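Local structure of DNA photolyase (Agrobacterium tumefaciens, 4U63) at residues A[331-336]-A[374-379]; A[335-340]-A[366-371]; A[346-351]-A[471-476]. The protein probably repairs ultraviolet-induced cyclobutane pyrimidine dimers in DNA with light, using bound FAD as cofactor and methenyltetrahydrofolate as antenna chromophore. All coordinates share one frame; numbering follows the deposited sequence.

Contact 1 (A[331-336]-A[374-379]); sequences EKSFKA and KHLLID
The phenyl ring of F334 is met obliquely by I378, whose CG2 branch lies 4.2 Å from F334 CD1; a further partner of the ring, in a cation-pi contact, is K382 from helix 380-390. The two side chains cross at about a right angle, and the longer branch of I378 reaches the root of F334 instead, with I378 CD1 3.7 Å from F334 CB. The branching explains this double contact: CG1 is anti to the carbonyl carbon (chi1 -72°) and extends CD1 to the helix backbone, while CG2 is left beside the ring. L376, just past the end of helix 362-375, adds a methyl, L376 CD1 lying 3.7 Å from the carbonyl oxygen S333 O. I378 and S333 each have a second conformer, so the close approach of CD1 to the serine hydroxyl is doubtful. In the conformer described, S333 OG accepts a hydrogen from a water (2.9 Å from OG) that also donates to L376 O (2.8 Å), while D330 O is the main partner of the hydroxyl. Positive phi at L377 turns the chain off helix 362-375, and D379 caps the start of helix 380-390. The contact thus sets the first turn of helix 331-338 against the connection between those two helices, with L372 of helix 362-375 touching both F334 and I378.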
loop_
_atom_site.group_PDB
_atom_site.type_symbol
_atom_site.label_atom_id
_atom_site.label_comp_id
_atom_site.label_asym_id
_atom_site.label_seq_id
_atom_site.Cartn_x
_atom_site.Cartn_y
_atom_site.Cartn_z
ATOM N N GLU A 331 -9.072 -22.580 11.757
ATOM C CA GLU A 331 -8.271 -22.399 10.552
ATOM C C GLU A 331 -9.072 -22.763 9.285
ATOM O O GLU A 331 -8.842 -22.189 8.225
ATOM C CB GLU A 331 -6.973 -23.207 10.673
ATOM C CG GLU A 331 -5.980 -23.046 9.533
ATOM C CD GLU A 331 -5.332 -21.666 9.432
ATOM O OE1 GLU A 331 -5.533 -20.779 10.318
ATOM O OE2 GLU A 331 -4.597 -21.477 8.434
ATOM N N LYS A 332 -10.017 -23.697 9.403
ATOM C CA LYS A 332 -10.902 -24.041 8.285
ATOM C C LYS A 332 -11.699 -22.816 7.779
ATOM O O LYS A 332 -11.733 -22.562 6.572
ATOM C CB LYS A 332 -11.832 -25.188 8.692
ATOM C CG LYS A 332 -12.803 -25.671 7.629
ATOM C CD LYS A 332 -13.672 -26.797 8.182
ATOM C CE LYS A 332 -14.776 -27.191 7.216
ATOM N NZ LYS A 332 -14.249 -27.907 6.022
ATOM N N SER A 333 -12.317 -22.060 8.693
ATOM C CA SER A 333 -13.067 -20.857 8.310
ATOM C C SER A 333 -12.136 -19.772 7.772
ATOM O O SER A 333 -12.500 -19.038 6.849
ATOM C CB SER A 333 -13.884 -20.315 9.487
ATOM O OG SER A 333 -13.041 -19.846 10.530
ATOM N N PHE A 334 -10.939 -19.668 8.349
ATOM C CA PHE A 334 -9.956 -18.707 7.869
ATOM C C PHE A 334 -9.589 -19.023 6.434
ATOM O O PHE A 334 -9.536 -18.136 5.603
ATOM C CB PHE A 334 -8.687 -18.704 8.716
ATOM C CG PHE A 334 -7.628 -17.783 8.186
ATOM C CD1 PHE A 334 -7.824 -16.403 8.188
ATOM C CD2 PHE A 334 -6.440 -18.288 7.673
ATOM C CE1 PHE A 334 -6.850 -15.551 7.691
ATOM C CE2 PHE A 334 -5.463 -17.439 7.178
ATOM C CZ PHE A 334 -5.668 -16.071 7.185
ATOM N N LYS A 335 -9.333 -20.296 6.154
ATOM C CA LYS A 335 -9.024 -20.723 4.786
ATOM C C LYS A 335 -10.178 -20.421 3.825
ATOM O O LYS A 335 -9.944 -19.930 2.712
ATOM C CB LYS A 335 -8.638 -22.210 4.742
ATOM C CG LYS A 335 -7.223 -22.481 5.225
ATOM C CD LYS A 335 -6.883 -23.955 5.090
ATOM C CE LYS A 335 -5.619 -24.314 5.851
ATOM N NZ LYS A 335 -5.384 -25.781 5.817
ATOM N N ALA A 336 -11.417 -20.685 4.250
ATOM C CA ALA A 336 -12.580 -20.380 3.410
ATOM C C ALA A 336 -12.616 -18.891 3.079
ATOM O O ALA A 336 -12.895 -18.504 1.949
ATOM C CB ALA A 336 -13.871 -20.804 4.084
ATOM N N LYS A 374 -15.530 -10.252 12.909
ATOM C CA LYS A 374 -16.809 -10.326 13.621
ATOM C C LYS A 374 -17.607 -11.568 13.293
ATOM O O LYS A 374 -17.990 -12.290 14.190
ATOM C CB LYS A 374 -17.603 -9.056 13.376
ATOM C CG LYS A 374 -16.800 -7.856 13.849
ATOM C CD LYS A 374 -17.558 -6.576 13.767
ATOM C CE LYS A 374 -16.718 -5.443 14.319
ATOM N NZ LYS A 374 -17.469 -4.178 14.256
ATOM N N HIS A 375 -17.849 -11.832 12.018
ATOM C CA HIS A 375 -18.601 -13.041 11.651
ATOM C C HIS A 375 -17.854 -14.334 11.918
ATOM O O HIS A 375 -18.471 -15.297 12.364
ATOM C CB HIS A 375 -19.061 -12.983 10.200
ATOM C CG HIS A 375 -20.224 -12.079 9.997
ATOM N ND1 HIS A 375 -20.099 -10.709 9.993
ATOM C CD2 HIS A 375 -21.537 -12.341 9.814
ATOM C CE1 HIS A 375 -21.282 -10.163 9.806
ATOM N NE2 HIS A 375 -22.170 -11.129 9.696
ATOM N N LEU A 376 -16.543 -14.365 11.662
ATOM C CA LEU A 376 -15.751 -15.582 11.936
ATOM C C LEU A 376 -14.992 -15.530 13.272
ATOM O O LEU A 376 -14.461 -16.539 13.716
ATOM C CB LEU A 376 -14.788 -15.871 10.782
ATOM C CG LEU A 376 -15.430 -15.895 9.394
ATOM C CD1 LEU A 376 -14.392 -16.210 8.327
ATOM C CD2 LEU A 376 -16.573 -16.905 9.340
ATOM N N LEU A 377 -14.949 -14.359 13.904
ATOM C CA LEU A 377 -14.259 -14.178 15.181
ATOM C C LEU A 377 -12.796 -14.615 15.113
ATOM O O LEU A 377 -12.284 -15.258 16.040
ATOM C CB LEU A 377 -15.021 -14.911 16.294
ATOM C CG LEU A 377 -15.058 -14.194 17.636
ATOM C CD1 LEU A 377 -15.841 -12.898 17.502
ATOM C CD2 LEU A 377 -15.664 -15.081 18.708
ATOM N N ILE A 378 -12.130 -14.260 14.015
ATOM C CA ILE A 378 -10.736 -14.628 13.793
ATOM C C ILE A 378 -9.854 -13.413 13.999
ATOM O O ILE A 378 -10.198 -12.307 13.573
ATOM C CB ILE A 378 -10.532 -15.204 12.384
ATOM C CG1 ILE A 378 -11.146 -16.602 12.308
ATOM C CG2 ILE A 378 -9.056 -15.273 12.030
ATOM C CD1 ILE A 378 -11.181 -17.166 10.911
ATOM N N ASP A 379 -8.722 -13.636 14.665
ATOM C CA ASP A 379 -7.740 -12.591 14.980
ATOM C C ASP A 379 -7.422 -11.712 13.766
ATOM O O ASP A 379 -7.002 -12.209 12.722
ATOM C CB ASP A 379 -6.461 -13.278 15.493
ATOM C CG ASP A 379 -5.444 -12.316 16.074
ATOM O OD1 ASP A 379 -5.495 -11.101 15.811
ATOM O OD2 ASP A 379 -4.566 -12.802 16.811
HETATM O O HOH W 1 -14.696 -19.164 12.792
#

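Contact 2 (A[335-340]-A[366-371]); sequences KAWTRG and MIVASF. With FAD (flavin-adenine dinucleotide), chain C.
W337 reaches from helix 331-338 to helix 362-375 and hydrogen-bonds through its indole nitrogen to the backbone of V368, NE1 to O 2.9 Å. CG anti to the backbone N (chi1 179°) carries the indole across the gap between the helices. The bond is bent, 140° at the hydrogen: the oxygen sits near the pyrrole edge but tilted from the ring plane, and the nitrogen stands above the carbonyl plane of V368. One buried polar N-H is thereby satisfied; the bond turns the pyrrole edge of the indole toward the partner helix, and the surrounding packing holds the ring in the same pose. V368 also supplies its own side chain, with V368 CB 3.9 Å from W337 NE1 and V368 CG2 4.2 Å from W337 CZ2 on the six-membered ring. F371, one turn on, packs beside the five-membered ring: W337 CD1 lies at the phenyl edge, 4.1 Å from F371 CD2, and the two side chains run past each other in opposite directions. F371 in turn stacks on H375, and W337 meets the ring of W386 and packs on W403. G340 closes helix 331-338 with a Schellman motif. From the same segment as V368, M366 and A369 touch the flavin methyl groups, M366 CG being 3.7 Å from FAD C8M and A369 CB 3.9 Å from FAD C7M. Helix-to-helix packing of this kind, aromatic and only one shell behind the isoalloxazine, belongs to the helical FAD-binding domain of the photolyase family.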
loop_
_atom_site.group_PDB
_atom_site.type_symbol
_atom_site.label_atom_id
_atom_site.label_comp_id
_atom_site.label_asym_id
_atom_site.label_seq_id
_atom_site.Cartn_x
_atom_site.Cartn_y
_atom_site.Cartn_z
ATOM N N LYS A 335 -9.333 -20.296 6.154
ATOM C CA LYS A 335 -9.024 -20.723 4.786
ATOM C C LYS A 335 -10.178 -20.421 3.825
ATOM O O LYS A 335 -9.944 -19.930 2.712
ATOM C CB LYS A 335 -8.638 -22.210 4.742
ATOM C CG LYS A 335 -7.223 -22.481 5.225
ATOM C CD LYS A 335 -6.883 -23.955 5.090
ATOM C CE LYS A 335 -5.619 -24.314 5.851
ATOM N NZ LYS A 335 -5.384 -25.781 5.817
ATOM N N ALA A 336 -11.417 -20.685 4.250
ATOM C CA ALA A 336 -12.580 -20.380 3.410
ATOM C C ALA A 336 -12.616 -18.891 3.079
ATOM O O ALA A 336 -12.895 -18.504 1.949
ATOM C CB ALA A 336 -13.871 -20.804 4.084
ATOM N N TRP A 337 -12.312 -18.058 4.074
ATOM C CA TRP A 337 -12.224 -16.615 3.872
ATOM C C TRP A 337 -11.152 -16.252 2.823
ATOM O O TRP A 337 -11.441 -15.533 1.848
ATOM C CB TRP A 337 -11.976 -15.922 5.228
ATOM C CG TRP A 337 -11.832 -14.422 5.171
ATOM C CD1 TRP A 337 -12.840 -13.504 5.125
ATOM C CD2 TRP A 337 -10.611 -13.677 5.179
ATOM N NE1 TRP A 337 -12.327 -12.236 5.076
ATOM C CE2 TRP A 337 -10.958 -12.309 5.115
ATOM C CE3 TRP A 337 -9.255 -14.030 5.227
ATOM C CZ2 TRP A 337 -9.997 -11.292 5.107
ATOM C CZ3 TRP A 337 -8.301 -13.020 5.208
ATOM C CH2 TRP A 337 -8.677 -11.665 5.148
ATOM N N THR A 338 -9.935 -16.772 2.987
ATOM C CA THR A 338 -8.832 -16.446 2.056
ATOM C C THR A 338 -9.153 -16.845 0.613
ATOM O O THR A 338 -8.705 -16.200 -0.316
ATOM C CB THR A 338 -7.475 -17.092 2.446
ATOM O OG1 THR A 338 -7.563 -18.532 2.390
ATOM C CG2 THR A 338 -7.012 -16.628 3.837
ATOM N N ARG A 339 -9.927 -17.916 0.455
ATOM C CA ARG A 339 -10.305 -18.437 -0.862
ATOM C C ARG A 339 -11.564 -17.816 -1.468
ATOM O O ARG A 339 -11.930 -18.145 -2.606
ATOM C CB ARG A 339 -10.529 -19.936 -0.750
ATOM C CG ARG A 339 -9.278 -20.710 -0.394
ATOM C CD ARG A 339 -9.635 -22.085 0.122
ATOM N NE ARG A 339 -8.434 -22.862 0.417
ATOM C CZ ARG A 339 -8.413 -24.003 1.102
ATOM N NH1 ARG A 339 -9.536 -24.537 1.582
ATOM N NH2 ARG A 339 -7.252 -24.617 1.314
ATOM N N GLY A 340 -12.234 -16.942 -0.725
ATOM C CA GLY A 340 -13.512 -16.421 -1.154
ATOM C C GLY A 340 -14.546 -17.521 -1.300
ATOM O O GLY A 340 -15.244 -17.590 -2.323
ATOM N N MET A 366 -13.141 -3.173 3.745
ATOM C CA MET A 366 -13.810 -2.993 5.034
ATOM C C MET A 366 -14.787 -4.146 5.306
ATOM O O MET A 366 -14.845 -4.679 6.411
ATOM C CB MET A 366 -14.555 -1.657 5.084
ATOM C CG MET A 366 -13.667 -0.431 4.982
ATOM S SD MET A 366 -14.634 1.091 4.869
ATOM C CE MET A 366 -15.295 1.159 6.530
ATOM N N ILE A 367 -15.544 -4.535 4.284
ATOM C CA ILE A 367 -16.524 -5.621 4.415
ATOM C C ILE A 367 -15.849 -6.961 4.715
ATOM O O ILE A 367 -16.302 -7.680 5.611
ATOM C CB ILE A 367 -17.427 -5.739 3.166
ATOM C CG1 ILE A 367 -18.314 -4.484 3.037
ATOM C CG2 ILE A 367 -18.312 -6.981 3.247
ATOM C CD1 ILE A 367 -18.951 -4.314 1.675
ATOM N N VAL A 368 -14.779 -7.299 3.984
ATOM C CA VAL A 368 -14.129 -8.602 4.194
ATOM C C VAL A 368 -13.392 -8.658 5.533
ATOM O O VAL A 368 -13.347 -9.707 6.180
ATOM C CB VAL A 368 -13.187 -9.029 3.035
ATOM C CG1 VAL A 368 -13.925 -9.027 1.705
ATOM C CG2 VAL A 368 -11.917 -8.196 2.976
ATOM N N ALA A 369 -12.827 -7.528 5.936
ATOM C CA ALA A 369 -12.122 -7.428 7.214
ATOM C C ALA A 369 -13.110 -7.616 8.358
ATOM O O ALA A 369 -12.869 -8.389 9.274
ATOM C CB ALA A 369 -11.398 -6.091 7.322
ATOM N N SER A 370 -14.236 -6.917 8.293
ATOM C CA SER A 370 -15.276 -7.071 9.289
ATOM C C SER A 370 -15.822 -8.505 9.320
ATOM O O SER A 370 -16.073 -9.060 10.396
ATOM C CB SER A 370 -16.408 -6.067 9.052
ATOM O OG SER A 370 -17.348 -6.139 10.107
ATOM N N PHE A 371 -15.996 -9.119 8.152
ATOM C CA PHE A 371 -16.471 -10.493 8.123
ATOM C C PHE A 371 -15.526 -11.444 8.878
ATOM O O PHE A 371 -15.979 -12.304 9.644
ATOM C CB PHE A 371 -16.661 -10.983 6.702
ATOM C CG PHE A 371 -17.400 -12.284 6.625
ATOM C CD1 PHE A 371 -18.785 -12.305 6.650
ATOM C CD2 PHE A 371 -16.715 -13.493 6.556
ATOM C CE1 PHE A 371 -19.481 -13.492 6.597
ATOM C CE2 PHE A 371 -17.410 -14.695 6.496
ATOM C CZ PHE A 371 -18.794 -14.695 6.516
HETATM P PA FAD C . -8.095 6.146 -4.114
HETATM O O1A FAD C . -9.528 6.165 -3.691
HETATM O O2A FAD C . -7.748 6.580 -5.499
HETATM O O5B FAD C . -7.285 6.977 -3.005
HETATM C C5B FAD C . -6.047 7.635 -3.297
HETATM C C4B FAD C . -4.945 7.219 -2.335
HETATM O O4B FAD C . -5.282 7.544 -0.987
HETATM C C3B FAD C . -4.675 5.732 -2.330
HETATM O O3B FAD C . -3.864 5.326 -3.446
HETATM C C2B FAD C . -4.013 5.542 -0.983
HETATM O O2B FAD C . -2.624 5.874 -1.025
HETATM C C1B FAD C . -4.733 6.543 -0.115
HETATM N N9A FAD C . -5.858 5.972 0.660
HETATM C C8A FAD C . -7.142 5.914 0.266
HETATM N N7A FAD C . -7.921 5.364 1.219
HETATM C C5A FAD C . -7.126 5.074 2.271
HETATM C C6A FAD C . -7.324 4.471 3.592
HETATM N N6A FAD C . -8.553 4.076 3.979
HETATM N N1A FAD C . -6.233 4.332 4.378
HETATM C C2A FAD C . -5.001 4.722 3.977
HETATM N N3A FAD C . -4.761 5.284 2.774
HETATM C C4A FAD C . -5.769 5.475 1.900
HETATM N N1 FAD C . -4.061 1.045 1.533
HETATM C C2 FAD C . -2.767 0.895 1.173
HETATM O O2 FAD C . -2.255 1.808 0.486
HETATM N N3 FAD C . -2.040 -0.190 1.539
HETATM C C4 FAD C . -2.567 -1.191 2.290
HETATM O O4 FAD C . -1.885 -2.189 2.639
HETATM C C4X FAD C . -3.980 -1.097 2.708
HETATM N N5 FAD C . -4.610 -2.061 3.441
HETATM C C5X FAD C . -5.912 -1.913 3.824
HETATM C C6 FAD C . -6.547 -2.879 4.595
HETATM C C7 FAD C . -7.884 -2.743 4.981
HETATM C C7M FAD C . -8.557 -3.806 5.818
HETATM C C8 FAD C . -8.652 -1.551 4.559
HETATM C C8M FAD C . -10.099 -1.347 4.952
HETATM C C9 FAD C . -8.033 -0.596 3.797
HETATM C C9A FAD C . -6.696 -0.708 3.405
HETATM N N10 FAD C . -6.063 0.289 2.606
HETATM C C10 FAD C . -4.712 0.116 2.259
HETATM C "C1'" FAD C . -6.744 1.529 2.213
HETATM C "C2'" FAD C . -7.490 1.601 0.898
HETATM O "O2'" FAD C . -8.436 0.528 0.831
HETATM C "C3'" FAD C . -6.554 1.592 -0.295
HETATM O "O3'" FAD C . -5.578 2.624 -0.182
HETATM C "C4'" FAD C . -7.374 1.792 -1.569
HETATM O "O4'" FAD C . -8.189 0.642 -1.784
HETATM C "C5'" FAD C . -6.440 1.998 -2.744
HETATM O "O5'" FAD C . -7.158 2.184 -3.972
HETATM P P FAD C . -6.932 3.544 -4.797
HETATM O O1P FAD C . -7.719 3.452 -6.058
HETATM O O2P FAD C . -5.463 3.816 -4.964
HETATM O O3P FAD C . -7.566 4.641 -3.809
#

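Contact 3 (A[346-351]-A[471-476])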
loop_
_atom_site.group_PDB
_atom_site.type_symbol
_atom_site.label_atom_id
_atom_site.label_comp_id
_atom_site.label_asym_id
_atom_site.label_seq_id
_atom_site.Cartn_x
_atom_site.Cartn_y
_atom_site.Cartn_z
ATOM N N ILE A 346 -20.630 -10.880 -1.699
ATOM C CA ILE A 346 -19.818 -9.653 -1.702
ATOM C C ILE A 346 -18.436 -9.902 -1.086
ATOM O O ILE A 346 -17.435 -9.371 -1.562
ATOM C CB ILE A 346 -20.559 -8.456 -1.041
ATOM C CG1 ILE A 346 -19.797 -7.145 -1.246
ATOM C CG2 ILE A 346 -20.799 -8.675 0.446
ATOM C CD1 ILE A 346 -19.698 -6.704 -2.683
ATOM N N VAL A 347 -18.398 -10.726 -0.037
ATOM C CA VAL A 347 -17.143 -11.088 0.625
ATOM C C VAL A 347 -16.302 -11.913 -0.340
ATOM O O VAL A 347 -15.122 -11.637 -0.555
ATOM C CB VAL A 347 -17.404 -11.877 1.925
ATOM C CG1 VAL A 347 -16.106 -12.424 2.524
ATOM C CG2 VAL A 347 -18.133 -10.993 2.929
ATOM N N ASP A 348 -16.936 -12.911 -0.939
ATOM C CA ASP A 348 -16.245 -13.792 -1.882
ATOM C C ASP A 348 -15.710 -13.045 -3.100
ATOM O O ASP A 348 -14.578 -13.270 -3.523
ATOM C CB ASP A 348 -17.143 -14.958 -2.261
ATOM C CG ASP A 348 -17.406 -15.886 -1.075
ATOM O OD1 ASP A 348 -16.670 -15.786 -0.062
ATOM O OD2 ASP A 348 -18.330 -16.709 -1.142
ATOM N N ALA A 349 -16.506 -12.128 -3.634
ATOM C CA ALA A 349 -16.057 -11.281 -4.738
ATOM C C ALA A 349 -14.772 -10.526 -4.378
ATOM O O ALA A 349 -13.818 -10.528 -5.145
ATOM C CB ALA A 349 -17.162 -10.321 -5.147
ATOM N N GLY A 350 -14.742 -9.900 -3.196
ATOM C CA GLY A 350 -13.556 -9.187 -2.739
ATOM C C GLY A 350 -12.321 -10.057 -2.633
ATOM O O GLY A 350 -11.247 -9.702 -3.139
ATOM N N MET A 351 -12.468 -11.214 -1.991
ATOM C CA MET A 351 -11.322 -12.094 -1.782
ATOM C C MET A 351 -10.808 -12.655 -3.112
ATOM O O MET A 351 -9.603 -12.844 -3.285
ATOM C CB MET A 351 -11.657 -13.206 -0.785
ATOM C CG MET A 351 -12.108 -12.691 0.581
ATOM S SD MET A 351 -10.995 -11.497 1.340
ATOM C CE MET A 351 -9.577 -12.534 1.681
ATOM N N LYS A 471 -22.276 -26.918 -4.496
ATOM C CA LYS A 471 -21.501 -27.447 -5.634
ATOM C C LYS A 471 -20.955 -26.288 -6.457
ATOM O O LYS A 471 -19.751 -26.046 -6.498
ATOM C CB LYS A 471 -22.381 -28.337 -6.522
ATOM N N THR A 472 -21.873 -25.576 -7.097
ATOM C CA THR A 472 -21.587 -24.385 -7.898
ATOM C C THR A 472 -21.060 -23.225 -7.062
ATOM O O THR A 472 -20.147 -22.502 -7.479
ATOM C CB THR A 472 -22.896 -23.918 -8.561
ATOM O OG1 THR A 472 -23.469 -25.016 -9.274
ATOM C CG2 THR A 472 -22.681 -22.754 -9.505
ATOM N N TYR A 473 -21.670 -23.045 -5.894
ATOM C CA TYR A 473 -21.342 -21.964 -4.973
ATOM C C TYR A 473 -21.686 -22.434 -3.547
ATOM O O TYR A 473 -22.695 -23.107 -3.355
ATOM C CB TYR A 473 -22.112 -20.690 -5.362
ATOM C CG TYR A 473 -21.756 -19.498 -4.509
ATOM C CD1 TYR A 473 -20.537 -18.856 -4.670
ATOM C CD2 TYR A 473 -22.634 -19.021 -3.533
ATOM C CE1 TYR A 473 -20.186 -17.770 -3.887
ATOM C CE2 TYR A 473 -22.296 -17.926 -2.739
ATOM C CZ TYR A 473 -21.072 -17.306 -2.923
ATOM O OH TYR A 473 -20.706 -16.237 -2.159
ATOM N N PRO A 474 -20.842 -22.104 -2.544
ATOM C CA PRO A 474 -21.110 -22.673 -1.213
ATOM C C PRO A 474 -22.265 -22.015 -0.469
ATOM O O PRO A 474 -22.623 -20.881 -0.762
ATOM C CB PRO A 474 -19.789 -22.451 -0.460
ATOM C CG PRO A 474 -19.141 -21.315 -1.151
ATOM C CD PRO A 474 -19.570 -21.365 -2.583
ATOM N N LEU A 475 -22.848 -22.752 0.478
ATOM C CA LEU A 475 -23.808 -22.183 1.421
ATOM C C LEU A 475 -23.043 -21.297 2.383
ATOM O O LEU A 475 -21.826 -21.460 2.524
ATOM C CB LEU A 475 -24.524 -23.274 2.216
ATOM C CG LEU A 475 -25.565 -24.104 1.475
ATOM C CD1 LEU A 475 -25.966 -25.296 2.319
ATOM C CD2 LEU A 475 -26.779 -23.258 1.144
ATOM N N PRO A 476 -23.742 -20.361 3.061
ATOM C CA PRO A 476 -23.050 -19.516 4.028
ATOM C C PRO A 476 -22.334 -20.356 5.055
ATOM O O PRO A 476 -22.919 -21.290 5.604
ATOM C CB PRO A 476 -24.180 -18.721 4.682
ATOM C CG PRO A 476 -25.226 -18.680 3.650
ATOM C CD PRO A 476 -25.172 -20.023 2.984
#
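Two first torsions bring Y473 and D348 together: the tyrosine holds CG anti to its amide nitrogen (chi1 -176°), extending the ring from the loop toward helix 345-357, and the aspartate holds CG anti to its carbonyl carbon (chi1 -67°), which turns the carboxylate out to meet it. The phenol hydroxyl donates to one carboxylate oxygen, Y473 OH to D348 OD2 2.6 Å. The oxygens are close, yet the bond is weak. OD2 comes obliquely to the ring, 3.3 Å from Y473 CZ and 3.5 Å from Y473 CE1, and the carboxylate and ring planes are 66° apart. The proline that follows covers part of one face: P474 CD stands 3.3 Å above the ring of Y473, offset toward the rim. Y473 also packs on P345 and R352 of the helix and on V440.

Both oxygens of the aspartate have partners in the turn leading into helix 345-357. T342 OG1 is hydrogen-bonded to OD1, the strongest polar link of the group, and the amide of G343 donates to OD2. The phenol is therefore a second donor to OD2, added from a loop more than a hundred residues further along the chain, between helices 459-465 and 480-495. The weak bond joins that loop to the first turn of helix 345-357. T342, the G343 amide and, more weakly, the phenol would together favour the ionised form of this buried carboxylate, as would its place near the N-terminal end of the helix.

All three contacts lie in the FAD-binding region, but contact 2 is buried and nearest the flavin, contact 1 is only partly buried and includes a bridging water, and contact 3 is buried although far from the centre of the chain. Contacts 1 and 2 both involve helices 331-338 and 362-375, contact 2 along the second helix and contact 1 at the loop that follows it: L376 CD1 of contact 1 packs on W337 CB of contact 2. Contact 3 shares no helix with them, but V347 and M351 of its helix pack against V368. The chemistry changes accordingly, from methyl groups on a helix backbone, through an aromatic N-H to a main-chain carbonyl, to a phenol on a carboxylate.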